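Branched-chain phosphotransacylase (Enterococcus faecalis, PDB 1YCO) probably transfers branched-chain acyl groups between coenzyme A and phosphate. Local coordinates at residues I2-A7 with L29-F34. Sequence-based numbering, arbitrary orientation.
Sequences ITVSIA and LQFIVF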
loop_
_atom_site.group_PDB
_atom_site.type_symbol
_atom_site.label_atom_id
_atom_site.label_comp_id
_atom_site.label_asym_id
_atom_site.label_seq_id
_atom_site.Cartn_x
_atom_site.Cartn_y
_atom_site.Cartn_z
ATOM N N ILE A 2 -0.092 33.498 12.534
ATOM C CA ILE A 2 0.805 32.458 12.051
ATOM C C ILE A 2 1.664 32.917 10.883
ATOM O O ILE A 2 1.151 33.289 9.832
ATOM C CB ILE A 2 0.002 31.203 11.625
ATOM C CG1 ILE A 2 -0.604 30.547 12.864
ATOM C CG2 ILE A 2 0.895 30.237 10.841
ATOM C CD1 ILE A 2 -1.420 29.313 12.582
ATOM N N THR A 3 2.977 32.884 11.082
ATOM C CA THR A 3 3.917 33.268 10.044
ATOM C C THR A 3 4.517 31.985 9.456
ATOM O O THR A 3 4.853 31.059 10.194
ATOM C CB THR A 3 5.064 34.153 10.619
ATOM O OG1 THR A 3 4.511 35.353 11.169
ATOM C CG2 THR A 3 6.069 34.520 9.537
ATOM N N VAL A 4 4.633 31.928 8.133
ATOM C CA VAL A 4 5.203 30.763 7.468
ATOM C C VAL A 4 6.495 31.116 6.714
ATOM O O VAL A 4 6.559 32.083 5.939
ATOM C CB VAL A 4 4.202 30.125 6.459
ATOM C CG1 VAL A 4 4.792 28.849 5.884
ATOM C CG2 VAL A 4 2.872 29.816 7.139
ATOM N N SER A 5 7.527 30.315 6.947
ATOM C CA SER A 5 8.822 30.503 6.311
ATOM C C SER A 5 8.945 29.532 5.132
ATOM O O SER A 5 8.758 28.330 5.289
ATOM C CB SER A 5 9.918 30.253 7.353
ATOM O OG SER A 5 11.217 30.292 6.802
ATOM N N ILE A 6 9.265 30.048 3.953
ATOM C CA ILE A 6 9.372 29.193 2.773
ATOM C C ILE A 6 10.762 29.190 2.151
ATOM O O ILE A 6 11.265 30.229 1.712
ATOM C CB ILE A 6 8.358 29.622 1.697
ATOM C CG1 ILE A 6 6.961 29.717 2.327
ATOM C CG2 ILE A 6 8.384 28.634 0.525
ATOM C CD1 ILE A 6 5.846 29.985 1.359
ATOM N N ALA A 7 11.372 28.009 2.098
ATOM C CA ALA A 7 12.702 27.855 1.521
ATOM C C ALA A 7 12.592 27.621 0.015
ATOM O O ALA A 7 12.217 26.535 -0.433
ATOM C CB ALA A 7 13.435 26.691 2.189
ATOM N N LEU A 29 -2.580 35.315 8.770
ATOM C CA LEU A 29 -1.532 34.528 8.132
ATOM C C LEU A 29 -0.512 35.452 7.482
ATOM O O LEU A 29 -0.858 36.533 7.008
ATOM C CB LEU A 29 -2.118 33.637 7.039
ATOM C CG LEU A 29 -2.348 32.147 7.289
ATOM C CD1 LEU A 29 -2.808 31.506 5.980
ATOM C CD2 LEU A 29 -1.071 31.493 7.781
ATOM N N GLN A 30 0.741 35.016 7.443
ATOM C CA GLN A 30 1.808 35.796 6.833
ATOM C C GLN A 30 2.852 34.874 6.201
ATOM O O GLN A 30 3.161 33.810 6.741
ATOM C CB GLN A 30 2.471 36.679 7.891
ATOM C CG GLN A 30 3.735 37.367 7.422
ATOM C CD GLN A 30 4.264 38.360 8.441
ATOM O OE1 GLN A 30 4.661 37.990 9.556
ATOM N NE2 GLN A 30 4.265 39.633 8.064
ATOM N N PHE A 31 3.401 35.292 5.066
ATOM C CA PHE A 31 4.406 34.500 4.373
ATOM C C PHE A 31 5.713 35.251 4.153
ATOM O O PHE A 31 5.724 36.419 3.759
ATOM C CB PHE A 31 3.871 34.013 3.020
ATOM C CG PHE A 31 2.717 33.051 3.132
ATOM C CD1 PHE A 31 1.399 33.504 3.078
ATOM C CD2 PHE A 31 2.948 31.688 3.306
ATOM C CE1 PHE A 31 0.330 32.613 3.191
ATOM C CE2 PHE A 31 1.884 30.793 3.421
ATOM C CZ PHE A 31 0.571 31.255 3.363
ATOM N N ILE A 32 6.816 34.564 4.421
ATOM C CA ILE A 32 8.145 35.117 4.254
ATOM C C ILE A 32 8.899 34.111 3.395
ATOM O O ILE A 32 9.232 33.017 3.845
ATOM C CB ILE A 32 8.832 35.292 5.619
ATOM C CG1 ILE A 32 7.987 36.220 6.483
ATOM C CG2 ILE A 32 10.235 35.860 5.440
ATOM C CD1 ILE A 32 8.515 36.408 7.881
ATOM N N VAL A 33 9.156 34.491 2.151
ATOM C CA VAL A 33 9.826 33.620 1.204
ATOM C C VAL A 33 11.288 33.952 0.953
ATOM O O VAL A 33 11.645 35.116 0.781
ATOM C CB VAL A 33 9.112 33.665 -0.160
ATOM C CG1 VAL A 33 9.811 32.741 -1.151
ATOM C CG2 VAL A 33 7.649 33.283 0.010
ATOM N N PHE A 34 12.123 32.916 0.910
ATOM C CA PHE A 34 13.550 33.075 0.647
ATOM C C PHE A 34 13.862 32.310 -0.631
ATOM O O PHE A 34 13.417 31.178 -0.798
ATOM C CB PHE A 34 14.395 32.480 1.779
ATOM C CG PHE A 34 13.984 32.921 3.151
ATOM C CD1 PHE A 34 12.835 32.411 3.742
ATOM C CD2 PHE A 34 14.770 33.817 3.868
ATOM C CE1 PHE A 34 12.472 32.782 5.032
ATOM C CE2 PHE A 34 14.417 34.197 5.160
ATOM C CZ PHE A 34 13.264 33.676 5.744
#
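Val4, Ile6 and Phe31 form the apolar centre on one face of two parallel strands, 2-7 and 29-34. Val4 and Phe31 lie side by side, Val4 CB 3.7 Å from Phe31 CD2. The side chains of Ile6 and Phe31 cross at a slant; Ile6 CG1 stands beside the backbone N (chi1 -51°), and an extended chi2 (-174°) sets CD1 3.9 Å from Phe31 CD2. The same CD1 also meets Val33 CG2, so one methyl touches two residues, Phe31 and Val33, two apart on the same face of their strand. At the other end of this face Leu29 CD2 packs against Ile2 CG2 at 3.8 Å. On the opposite face Thr3 CG2 meets Ile32 CD1 at 3.5 Å, and the end of the Phe34 ring comes close to strand 2-7: its CE1 lies 3.3 Å from Ser5 OG, while Ile6 O lies at the ring edge, in its plane. Between the faces runs a regular parallel ladder in which Val4 and Ile6 each bond through both N and O, to Gln30 and Ile32 and to Ile32 and Phe34 respectively. Gln30 N to Ile2 O is the most bent of these bonds (137° at the hydrogen). At the polar edge Thr3 OG1 donates to Gln30 OE1 over 3.1 Å, approaching in the plane of the amide carbonyl, onto a lone pair of OE1; Gln30 extends alongside Thr3. Ser5 OG is hydrogen-bonded to Ala61 O of helix 54-66. The two strands are joined through helix 12-24 as a beta-alpha-beta unit in a five-stranded parallel sheet; this crossover helix covers Phe31 with Val18, Ala21 and Leu22 and meets Ile6 with Ile14. Helix 54-66 packs on Ile32 and Phe34 from the other face, and strand 72-75 continues the sheet beyond 2-7.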